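Local coordinates for uncharacterized protein Dfer_1899 (Dyadobacter fermentans, PDB 5HX0), which is of unknown function but folds as a six-bladed beta-propeller of the sialidase-like BNR-repeat family, suggesting a role related to glycan recognition or cleavage, at residues T364-P369 with Y384-G389; E46-Y51 with R378-Y383; L326-R331 with R338-N343; L73-A78 with V99-K104. All coordinates share one frame; numbering follows the deposited sequence.

In the fold
The four contacts are a worked example of how one blade pattern takes on different chemistry around a propeller. All are largely buried. Contacts 3 and 4 pair neighbouring strands within two separate blades and do not touch, their centres about 22 Å apart. Contacts 1 and 2 share strand 378-385 of the ring-closing blade: contact 1 lies where its hairpin opens into loops and is rich in polar groups, whereas contact 2 spans an intervening strand through sparse apolar touches. R331 of contact 3 reaches L366 of contact 1, and Y51 of contact 2 meets R77 of contact 4. Contact 3 adds a partly exposed cation-pi stack; contact 4 is mainly aliphatic and aromatic.

Contact 1. Residues T364-P369 with Y384-G389; sequences TDLGYP and YFNVPG
Y384 lays its ring beneath the backbone of L366 and sends its hydroxyl to the carboxylate of D365, at the end where the hairpin of strands 367-375 and 378-385 opens into loops. L366 CA sits 3.6 Å from the centroid of the Y384 ring, over the face, in a CH-pi contact. The Y384 OH donates to D365 OD1 at 2.7 Å, meeting that oxygen nearly along its C-O bond. With CG anti to the backbone N (chi1 -170°), the D365 carboxylate is carried toward the tyrosine, the two side chains crossing at about a right angle. At the rim of the same ring Y368 lies alongside, CD1 of Y368 being 3.8 Å from CE1 of Y384. The L366 side chain runs beside F385 instead, with L366 CD2 4.0 Å from F385 CE1 and over that ring's face. Backbone bonds between G367 and Y384 end the regular pairing, and beyond them N386 ND2 reaches D365 O at 2.9 Å from above the carbonyl plane. D365 centres an inverse gamma turn, and its carboxylate is also bound by H57 and H91. The Y368 hydroxyl is hydrogen-bonded to E265, and the nearest atoms of the Y368 side chain and a bound acetate are about 3 Å apart. With several donors gripping D365, its carboxylate should have little rotational freedom, consistent with a preorganised polar cluster; the acetate, probably from the crystallisation liquor, may mark a pocket beside it.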
# COMPACT_ATOMS: atom_id res chain seq x y z
N THR A 364 -14.92 -22.71 -5.61
CA THR A 364 -13.62 -23.27 -5.27
C THR A 364 -12.63 -22.22 -4.74
O THR A 364 -11.53 -22.59 -4.32
CB THR A 364 -13.03 -23.96 -6.50
OG1 THR A 364 -13.00 -23.02 -7.58
CG2 THR A 364 -13.90 -25.17 -6.91
N ASP A 365 -12.99 -20.93 -4.75
CA ASP A 365 -12.10 -19.87 -4.28
C ASP A 365 -12.22 -19.78 -2.75
O ASP A 365 -12.86 -18.89 -2.18
CB ASP A 365 -12.43 -18.56 -4.99
CG ASP A 365 -11.41 -17.46 -4.76
OD1 ASP A 365 -10.30 -17.74 -4.26
OD2 ASP A 365 -11.72 -16.30 -5.11
N LEU A 366 -11.57 -20.73 -2.09
CA LEU A 366 -11.57 -20.87 -0.63
C LEU A 366 -10.40 -21.78 -0.27
O LEU A 366 -9.72 -22.30 -1.16
CB LEU A 366 -12.90 -21.44 -0.10
CG LEU A 366 -13.48 -22.68 -0.79
CD1 LEU A 366 -12.70 -23.97 -0.46
CD2 LEU A 366 -14.98 -22.90 -0.43
N GLY A 367 -10.20 -22.00 1.03
CA GLY A 367 -9.21 -22.96 1.49
C GLY A 367 -7.97 -22.36 2.11
O GLY A 367 -8.05 -21.42 2.91
N TYR A 368 -6.80 -22.89 1.76
CA TYR A 368 -5.53 -22.47 2.33
C TYR A 368 -5.56 -22.42 3.86
O TYR A 368 -5.24 -21.38 4.45
CB TYR A 368 -5.13 -21.11 1.76
CG TYR A 368 -4.61 -21.15 0.33
CD1 TYR A 368 -5.39 -21.64 -0.72
CD2 TYR A 368 -3.32 -20.72 0.03
CE1 TYR A 368 -4.92 -21.68 -2.03
CE2 TYR A 368 -2.83 -20.75 -1.27
CZ TYR A 368 -3.64 -21.24 -2.29
OH TYR A 368 -3.13 -21.26 -3.57
N PRO A 369 -5.91 -23.51 4.52
CA PRO A 369 -5.97 -23.46 5.99
C PRO A 369 -4.58 -23.35 6.63
O PRO A 369 -3.56 -23.75 6.08
CB PRO A 369 -6.66 -24.78 6.38
CG PRO A 369 -6.29 -25.72 5.25
CD PRO A 369 -6.28 -24.84 4.01
N TYR A 384 -9.45 -19.25 4.37
CA TYR A 384 -10.38 -18.31 3.77
C TYR A 384 -11.51 -19.10 3.12
O TYR A 384 -11.41 -20.32 2.91
CB TYR A 384 -9.71 -17.32 2.79
CG TYR A 384 -9.48 -17.81 1.36
CD1 TYR A 384 -8.47 -18.72 1.07
CD2 TYR A 384 -10.24 -17.30 0.29
CE1 TYR A 384 -8.23 -19.16 -0.25
CE2 TYR A 384 -10.01 -17.74 -1.04
CZ TYR A 384 -8.99 -18.67 -1.29
OH TYR A 384 -8.74 -19.12 -2.59
N PHE A 385 -12.63 -18.41 2.91
CA PHE A 385 -13.86 -19.14 2.67
C PHE A 385 -14.84 -18.27 1.90
O PHE A 385 -14.67 -17.05 1.81
CB PHE A 385 -14.51 -19.61 3.99
CG PHE A 385 -15.25 -20.90 3.86
CD1 PHE A 385 -14.55 -22.09 3.69
CD2 PHE A 385 -16.65 -20.93 3.89
CE1 PHE A 385 -15.22 -23.30 3.56
CE2 PHE A 385 -17.33 -22.12 3.76
CZ PHE A 385 -16.63 -23.32 3.59
N ASN A 386 -15.84 -18.92 1.33
CA ASN A 386 -17.00 -18.23 0.77
C ASN A 386 -18.17 -19.20 0.85
O ASN A 386 -17.99 -20.42 0.68
CB ASN A 386 -16.83 -17.77 -0.68
CG ASN A 386 -16.87 -18.92 -1.67
OD1 ASN A 386 -17.94 -19.27 -2.18
ND2 ASN A 386 -15.71 -19.54 -1.93
N VAL A 387 -19.34 -18.65 1.14
CA VAL A 387 -20.62 -19.37 1.04
C VAL A 387 -21.35 -18.83 -0.19
O VAL A 387 -20.94 -17.79 -0.74
CB VAL A 387 -21.45 -19.19 2.32
CG1 VAL A 387 -20.75 -19.80 3.51
CG2 VAL A 387 -21.76 -17.72 2.58
N PRO A 388 -22.40 -19.50 -0.69
CA PRO A 388 -23.07 -19.02 -1.91
C PRO A 388 -23.52 -17.57 -1.79
O PRO A 388 -24.10 -17.16 -0.78
CB PRO A 388 -24.26 -19.97 -2.07
CG PRO A 388 -23.78 -21.25 -1.45
CD PRO A 388 -22.88 -20.83 -0.29
N GLY A 389 -23.21 -16.78 -2.82
CA GLY A 389 -23.53 -15.38 -2.85
C GLY A 389 -22.68 -14.49 -1.96
O GLY A 389 -22.94 -13.29 -1.90

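Contact 2. Residues E46-Y51 with R378-Y383; sequences EDVVIY and RVLVSY
In the "Velcro" closure of the propeller, the N-terminal strand 42-51 completes the blade formed by the C-terminal strands, and its V48 and I50 meet L380 and S382. The two segments are not paired with each other: their axes pass 8.8 Å apart at 51°, and no hydrogen bond joins them. Only side chains meet, the apolar ones by methyl groups and the CB of S382. I50 sets CG1 anti to its carbonyl carbon (chi1 -67°), and from there CD1 extends to within 4.1 Å of S382 CB. The same I50 CD1 lies 4.3 Å from L380 CD2, while the other methyl of that leucine, CD1, is 4.4 Å from V48 CG2, so L380 touches both branched residues. These are light van der Waals contacts. Near D47 the character turns polar but indirect: D47 OD1 and Y383 OH stand 3.9 Å apart, and S397 OG is hydrogen-bonded to each, bridging them. R358 also binds the Y383 hydroxyl, and the S382 hydroxyl is held by W370 O. Strand 393-401 runs between the two segments and bonds to both, with I50 and Y51 forming a classic beta bulge opposite its I394. W109 covers I50 and L380, and strand 56-65 of the next blade packs against S382.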
# COMPACT_ATOMS: atom_id res chain seq x y z
N GLU A 46 -16.65 -24.84 17.41
CA GLU A 46 -17.50 -23.92 16.67
C GLU A 46 -16.72 -23.42 15.46
O GLU A 46 -15.50 -23.57 15.38
CB GLU A 46 -17.93 -22.75 17.54
CG GLU A 46 -16.77 -21.96 18.11
CD GLU A 46 -17.23 -20.80 18.98
OE1 GLU A 46 -18.33 -20.26 18.73
OE2 GLU A 46 -16.48 -20.43 19.90
N ASP A 47 -17.44 -22.83 14.53
CA ASP A 47 -16.83 -22.07 13.45
C ASP A 47 -16.90 -20.59 13.77
O ASP A 47 -17.82 -20.14 14.47
CB ASP A 47 -17.56 -22.34 12.14
CG ASP A 47 -17.43 -23.78 11.72
OD1 ASP A 47 -16.33 -24.35 11.93
OD2 ASP A 47 -18.41 -24.34 11.22
N VAL A 48 -15.92 -19.81 13.29
CA VAL A 48 -15.91 -18.37 13.52
C VAL A 48 -15.65 -17.65 12.21
O VAL A 48 -15.10 -18.20 11.25
CB VAL A 48 -14.88 -17.95 14.59
CG1 VAL A 48 -15.15 -18.67 15.88
CG2 VAL A 48 -13.43 -18.24 14.12
N VAL A 49 -16.08 -16.39 12.16
CA VAL A 49 -15.73 -15.47 11.08
C VAL A 49 -14.66 -14.53 11.63
O VAL A 49 -14.84 -13.93 12.69
CB VAL A 49 -16.95 -14.70 10.56
CG1 VAL A 49 -16.50 -13.64 9.56
CG2 VAL A 49 -17.93 -15.67 9.87
N ILE A 50 -13.53 -14.46 10.94
CA ILE A 50 -12.37 -13.73 11.42
C ILE A 50 -12.28 -12.35 10.79
O ILE A 50 -12.01 -11.37 11.48
CB ILE A 50 -11.09 -14.56 11.16
CG1 ILE A 50 -11.12 -15.82 12.04
CG2 ILE A 50 -9.80 -13.72 11.40
CD1 ILE A 50 -9.90 -16.71 11.91
N TYR A 51 -12.53 -12.24 9.49
CA TYR A 51 -12.59 -10.93 8.84
C TYR A 51 -13.42 -11.05 7.59
O TYR A 51 -13.17 -11.94 6.76
CB TYR A 51 -11.20 -10.38 8.48
CG TYR A 51 -11.33 -9.09 7.70
CD1 TYR A 51 -11.65 -7.90 8.34
CD2 TYR A 51 -11.22 -9.08 6.30
CE1 TYR A 51 -11.81 -6.73 7.62
CE2 TYR A 51 -11.38 -7.91 5.58
CZ TYR A 51 -11.67 -6.74 6.24
OH TYR A 51 -11.82 -5.58 5.51
N ARG A 378 -6.97 -26.77 22.69
CA ARG A 378 -7.72 -26.22 21.57
C ARG A 378 -6.80 -25.67 20.49
O ARG A 378 -5.76 -25.08 20.79
CB ARG A 378 -8.68 -25.14 22.05
CG ARG A 378 -9.86 -25.74 22.79
CD ARG A 378 -10.87 -24.72 23.15
NE ARG A 378 -12.08 -25.32 23.69
CZ ARG A 378 -13.24 -24.68 23.80
NH1 ARG A 378 -13.34 -23.42 23.39
NH2 ARG A 378 -14.30 -25.30 24.31
N VAL A 379 -7.23 -25.88 19.24
CA VAL A 379 -6.53 -25.42 18.04
C VAL A 379 -7.50 -24.60 17.21
O VAL A 379 -8.66 -24.98 17.03
CB VAL A 379 -6.02 -26.62 17.21
CG1 VAL A 379 -5.52 -26.15 15.86
CG2 VAL A 379 -4.93 -27.38 17.96
N LEU A 380 -7.02 -23.48 16.66
CA LEU A 380 -7.77 -22.74 15.65
C LEU A 380 -7.24 -23.13 14.27
O LEU A 380 -6.05 -22.98 14.00
CB LEU A 380 -7.62 -21.23 15.85
CG LEU A 380 -8.11 -20.37 14.69
CD1 LEU A 380 -9.63 -20.47 14.59
CD2 LEU A 380 -7.67 -18.92 14.87
N VAL A 381 -8.11 -23.66 13.43
CA VAL A 381 -7.77 -23.88 12.02
C VAL A 381 -8.37 -22.70 11.27
O VAL A 381 -9.58 -22.64 11.06
CB VAL A 381 -8.31 -25.21 11.49
CG1 VAL A 381 -7.86 -25.41 10.02
CG2 VAL A 381 -7.86 -26.38 12.39
N SER A 382 -7.52 -21.74 10.88
CA SER A 382 -8.01 -20.66 10.04
C SER A 382 -7.92 -21.05 8.57
O SER A 382 -7.21 -21.98 8.18
CB SER A 382 -7.19 -19.38 10.28
OG SER A 382 -5.91 -19.48 9.66
N TYR A 383 -8.67 -20.33 7.74
CA TYR A 383 -8.72 -20.55 6.29
C TYR A 383 -9.45 -19.36 5.70
O TYR A 383 -9.98 -18.52 6.43
CB TYR A 383 -9.40 -21.88 5.91
CG TYR A 383 -10.63 -22.19 6.73
CD1 TYR A 383 -11.88 -21.68 6.38
CD2 TYR A 383 -10.54 -22.99 7.88
CE1 TYR A 383 -13.01 -21.96 7.15
CE2 TYR A 383 -11.67 -23.28 8.64
CZ TYR A 383 -12.89 -22.76 8.27
OH TYR A 383 -14.00 -23.04 9.03

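Contact 3. Residues L326-R331 with R338-N343; sequences LSYGYR and RARILN
Y328 and R340 form the tight end of this contact, and Y330 with R338 its partly exposed, solvent-side one, closely stacked but without hydrogen bonds between the side chains. In the hairpin of strands 324-330 and 336-342, four backbone hydrogen bonds tie L326 to R340 and Y328 to R338. Between them the chains approach closely enough for A339 CA to lie 3.1 Å from L326 O in a CA-H...O contact. The Y328 ring lies across the partner strand, with R338 O 3.8 Å above its plane and over its centre, and with Y328 CE2 3.6 Å from R338 CB. Y328 OH accepts a nearly straight bond (160°) from R340 NE at 2.9 Å, and lies in the plane of that guanidinium, at its edge. The R340 chain bends at chi3 (73°), which places NE. L326 CD2 and L342 CD1, 4.2 Å apart, continue the buried side, where F279 packs on both leucines.

Toward the hairpin's turn, R338 stays extended from CG to NE and runs over Y330. Its guanidinium lies flat on the ring, planes 20° apart and centres 3.8 Å apart, a stacked cation-pi pair in which the preceding CD also sits over the face. E354 then draws both ends together: it forms salt bridges with R338 NH1 and R340 NH2 and a hydrogen bond with Y328 OH. One carboxylate thus balances two arginines, which probably favours its ionised form, and the Y328 hydroxyl, bonded to both R340 and E354, is likely held in a fixed orientation.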
# COMPACT_ATOMS: atom_id res chain seq x y z
N LEU A 326 -2.53 -32.05 10.22
CA LEU A 326 -2.33 -31.71 8.81
C LEU A 326 -3.65 -31.19 8.28
O LEU A 326 -4.61 -31.96 8.16
CB LEU A 326 -1.88 -32.95 8.02
CG LEU A 326 -1.48 -32.74 6.56
CD1 LEU A 326 -0.17 -31.96 6.46
CD2 LEU A 326 -1.35 -34.10 5.87
N SER A 327 -3.73 -29.90 7.97
CA SER A 327 -4.98 -29.36 7.44
C SER A 327 -4.80 -28.98 5.97
O SER A 327 -3.70 -28.65 5.52
CB SER A 327 -5.44 -28.14 8.25
OG SER A 327 -4.44 -27.15 8.28
N TYR A 328 -5.91 -29.03 5.23
CA TYR A 328 -5.87 -28.76 3.79
C TYR A 328 -7.23 -28.31 3.28
O TYR A 328 -8.27 -28.63 3.87
CB TYR A 328 -5.41 -29.98 2.99
CG TYR A 328 -6.00 -31.29 3.47
CD1 TYR A 328 -5.41 -31.99 4.51
CD2 TYR A 328 -7.11 -31.84 2.85
CE1 TYR A 328 -5.92 -33.20 4.95
CE2 TYR A 328 -7.64 -33.08 3.29
CZ TYR A 328 -7.03 -33.73 4.34
OH TYR A 328 -7.51 -34.94 4.81
N GLY A 329 -7.20 -27.59 2.16
CA GLY A 329 -8.43 -27.25 1.48
C GLY A 329 -8.95 -28.43 0.68
O GLY A 329 -8.20 -29.29 0.20
N TYR A 330 -10.27 -28.48 0.53
CA TYR A 330 -10.93 -29.54 -0.23
C TYR A 330 -11.78 -28.89 -1.31
O TYR A 330 -12.95 -28.56 -1.09
CB TYR A 330 -11.77 -30.44 0.66
CG TYR A 330 -12.19 -31.72 -0.02
CD1 TYR A 330 -11.28 -32.73 -0.27
CD2 TYR A 330 -13.52 -31.92 -0.40
CE1 TYR A 330 -11.68 -33.93 -0.89
CE2 TYR A 330 -13.92 -33.10 -1.02
CZ TYR A 330 -13.00 -34.10 -1.25
OH TYR A 330 -13.41 -35.27 -1.86
N ARG A 331 -11.20 -28.71 -2.48
CA ARG A 331 -11.86 -28.00 -3.58
C ARG A 331 -12.55 -28.99 -4.50
O ARG A 331 -12.37 -28.98 -5.71
CB ARG A 331 -10.85 -27.13 -4.32
CG ARG A 331 -10.47 -25.85 -3.51
CD ARG A 331 -9.15 -25.25 -3.99
NE ARG A 331 -8.97 -23.87 -3.54
CZ ARG A 331 -8.02 -23.04 -3.98
NH1 ARG A 331 -7.96 -21.79 -3.52
NH2 ARG A 331 -7.12 -23.44 -4.88
N ARG A 338 -10.61 -29.70 5.33
CA ARG A 338 -10.46 -30.99 5.99
C ARG A 338 -9.09 -31.08 6.68
O ARG A 338 -8.23 -30.21 6.51
CB ARG A 338 -10.64 -32.14 4.97
CG ARG A 338 -12.04 -32.09 4.32
CD ARG A 338 -12.29 -33.20 3.31
NE ARG A 338 -13.66 -33.07 2.82
CZ ARG A 338 -14.43 -34.09 2.45
NH1 ARG A 338 -13.97 -35.34 2.52
NH2 ARG A 338 -15.66 -33.86 2.03
N ALA A 339 -8.90 -32.15 7.45
CA ALA A 339 -7.64 -32.34 8.16
C ALA A 339 -7.53 -33.80 8.59
O ALA A 339 -8.51 -34.55 8.58
CB ALA A 339 -7.55 -31.42 9.38
N ARG A 340 -6.31 -34.19 8.97
CA ARG A 340 -6.11 -35.47 9.64
C ARG A 340 -4.94 -35.33 10.61
O ARG A 340 -4.07 -34.49 10.43
CB ARG A 340 -5.88 -36.61 8.63
CG ARG A 340 -4.82 -36.36 7.57
CD ARG A 340 -4.85 -37.46 6.47
NE ARG A 340 -6.01 -37.34 5.58
CZ ARG A 340 -6.49 -38.33 4.84
NH1 ARG A 340 -5.92 -39.54 4.87
NH2 ARG A 340 -7.56 -38.14 4.07
N ILE A 341 -4.94 -36.15 11.65
CA ILE A 341 -3.92 -36.07 12.68
C ILE A 341 -2.96 -37.23 12.49
O ILE A 341 -3.37 -38.40 12.59
CB ILE A 341 -4.53 -36.08 14.09
CG1 ILE A 341 -5.41 -34.85 14.30
CG2 ILE A 341 -3.41 -36.18 15.15
CD1 ILE A 341 -6.05 -34.80 15.70
N LEU A 342 -1.70 -36.92 12.20
CA LEU A 342 -0.69 -37.93 11.94
C LEU A 342 0.07 -38.26 13.22
O LEU A 342 0.08 -37.47 14.17
CB LEU A 342 0.27 -37.44 10.86
CG LEU A 342 -0.35 -36.89 9.58
CD1 LEU A 342 0.75 -36.56 8.58
CD2 LEU A 342 -1.34 -37.90 8.99
N ASN A 343 0.71 -39.43 13.24
CA ASN A 343 1.62 -39.72 14.34
C ASN A 343 2.83 -38.78 14.28
O ASN A 343 3.01 -38.02 13.32
CB ASN A 343 2.04 -41.20 14.33
CG ASN A 343 2.70 -41.64 13.01
OD1 ASN A 343 3.32 -40.85 12.31
ND2 ASN A 343 2.55 -42.93 12.69

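Contact 4. Residues L73-A78 with V99-K104; sequences LAFRRA and VSVKSK
F75 and V99 cross obliquely, the valine methyl CG2 sitting over one face of the phenylalanine ring. That methyl is 3.6 Å from the ring centroid and close to the ring normal, a CH-pi contact displaced toward the rim, where CZ of F75 comes nearest to it at 3.5 Å. F75 carries CG between its backbone N and carbonyl carbon (chi1 60°), and its ring leans over the neighbouring strand. V101 approaches the same ring differently: its CG1 lies near the ring plane, at the edge, 4.2 Å from F75 CE1. R77 adds its aliphatic root, CB touching V99 CG2 at 3.8 Å, so the same methyl meets both the aromatic face and the base of the arginine. L73 contributes CD2, 4.4 Å from V101 CG2. Beneath this apolar layer, antiparallel backbone bonds link L73 with V101 and F75 with V99, and S100 CA makes a CA-H...O contact of 3.0 Å with L73 O. On the other side of the sheet A74 and S100 face I116 of strand 114-117. Strand 56-65 flanks 71-79 within the blade. Y51 of the closing strand packs on F75 and hydrogen-bonds to R77 NH2, while R77 also makes a cation-pi contact with F56 and packs on P120 of the second subunit.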
# COMPACT_ATOMS: atom_id res chain seq x y z
N LEU A 73 -2.99 -12.85 12.81
CA LEU A 73 -3.30 -13.54 11.56
C LEU A 73 -3.10 -12.59 10.38
O LEU A 73 -3.73 -11.53 10.32
CB LEU A 73 -4.73 -14.11 11.58
CG LEU A 73 -5.22 -14.85 10.32
CD1 LEU A 73 -6.33 -15.85 10.69
CD2 LEU A 73 -5.75 -13.91 9.24
N ALA A 74 -2.24 -13.00 9.45
CA ALA A 74 -1.92 -12.22 8.25
C ALA A 74 -2.72 -12.76 7.09
O ALA A 74 -2.93 -13.97 7.00
CB ALA A 74 -0.43 -12.30 7.92
N PHE A 75 -3.16 -11.87 6.19
CA PHE A 75 -3.83 -12.33 4.99
C PHE A 75 -3.66 -11.31 3.88
O PHE A 75 -3.21 -10.18 4.10
CB PHE A 75 -5.33 -12.65 5.23
CG PHE A 75 -6.15 -11.46 5.71
CD1 PHE A 75 -6.11 -11.08 7.05
CD2 PHE A 75 -6.98 -10.77 4.85
CE1 PHE A 75 -6.86 -10.02 7.52
CE2 PHE A 75 -7.75 -9.70 5.31
CZ PHE A 75 -7.70 -9.33 6.64
N ARG A 76 -3.97 -11.75 2.67
CA ARG A 76 -3.99 -10.89 1.50
C ARG A 76 -5.34 -10.21 1.40
O ARG A 76 -6.38 -10.89 1.41
CB ARG A 76 -3.74 -11.72 0.22
CG ARG A 76 -3.81 -10.90 -1.10
CD ARG A 76 -3.77 -11.86 -2.30
NE ARG A 76 -3.70 -11.17 -3.61
CZ ARG A 76 -4.76 -10.77 -4.31
NH1 ARG A 76 -6.00 -10.96 -3.84
NH2 ARG A 76 -4.59 -10.18 -5.49
N ARG A 77 -5.34 -8.89 1.28
CA ARG A 77 -6.57 -8.14 1.05
C ARG A 77 -6.45 -7.33 -0.23
O ARG A 77 -5.46 -6.63 -0.45
CB ARG A 77 -6.91 -7.22 2.23
CG ARG A 77 -8.33 -6.66 2.10
CD ARG A 77 -8.78 -5.90 3.35
NE ARG A 77 -8.11 -4.60 3.42
CZ ARG A 77 -8.51 -3.59 4.19
NH1 ARG A 77 -7.83 -2.44 4.20
NH2 ARG A 77 -9.60 -3.74 4.95
N ALA A 78 -7.46 -7.45 -1.08
CA ALA A 78 -7.53 -6.75 -2.36
C ALA A 78 -8.97 -6.35 -2.60
O ALA A 78 -9.89 -6.92 -2.00
CB ALA A 78 -7.02 -7.64 -3.51
N VAL A 99 -2.07 -7.69 5.14
CA VAL A 99 -2.68 -7.07 6.31
C VAL A 99 -2.87 -8.12 7.41
O VAL A 99 -2.70 -9.32 7.19
CB VAL A 99 -4.04 -6.40 5.97
CG1 VAL A 99 -3.86 -5.34 4.88
CG2 VAL A 99 -5.04 -7.41 5.53
N SER A 100 -3.25 -7.65 8.60
CA SER A 100 -3.46 -8.56 9.72
C SER A 100 -4.65 -8.14 10.57
O SER A 100 -5.01 -6.96 10.64
CB SER A 100 -2.22 -8.63 10.64
OG SER A 100 -2.02 -7.37 11.25
N VAL A 101 -5.24 -9.13 11.25
CA VAL A 101 -6.15 -8.89 12.36
C VAL A 101 -5.63 -9.70 13.53
O VAL A 101 -4.79 -10.60 13.37
CB VAL A 101 -7.64 -9.25 12.06
CG1 VAL A 101 -8.23 -8.24 11.02
CG2 VAL A 101 -7.75 -10.68 11.55
N LYS A 102 -6.09 -9.35 14.74
CA LYS A 102 -5.53 -9.88 15.99
C LYS A 102 -6.63 -10.33 16.94
O LYS A 102 -7.77 -9.85 16.87
CB LYS A 102 -4.65 -8.83 16.69
CG LYS A 102 -3.45 -8.39 15.86
CD LYS A 102 -2.71 -7.21 16.51
CE LYS A 102 -1.35 -7.02 15.79
NZ LYS A 102 -0.60 -5.76 16.12
N SER A 103 -6.27 -11.23 17.85
CA SER A 103 -7.22 -11.82 18.79
C SER A 103 -6.49 -12.26 20.05
O SER A 103 -5.32 -12.63 20.00
CB SER A 103 -7.94 -13.04 18.17
OG SER A 103 -8.83 -13.66 19.10
N LYS A 104 -7.19 -12.19 21.18
CA LYS A 104 -6.69 -12.80 22.40
C LYS A 104 -7.16 -14.23 22.59
O LYS A 104 -6.59 -14.96 23.39
CB LYS A 104 -7.11 -12.00 23.63
CG LYS A 104 -6.50 -10.62 23.71
CD LYS A 104 -7.19 -9.76 24.75
CE LYS A 104 -6.86 -8.28 24.56
NZ LYS A 104 -7.51 -7.70 23.35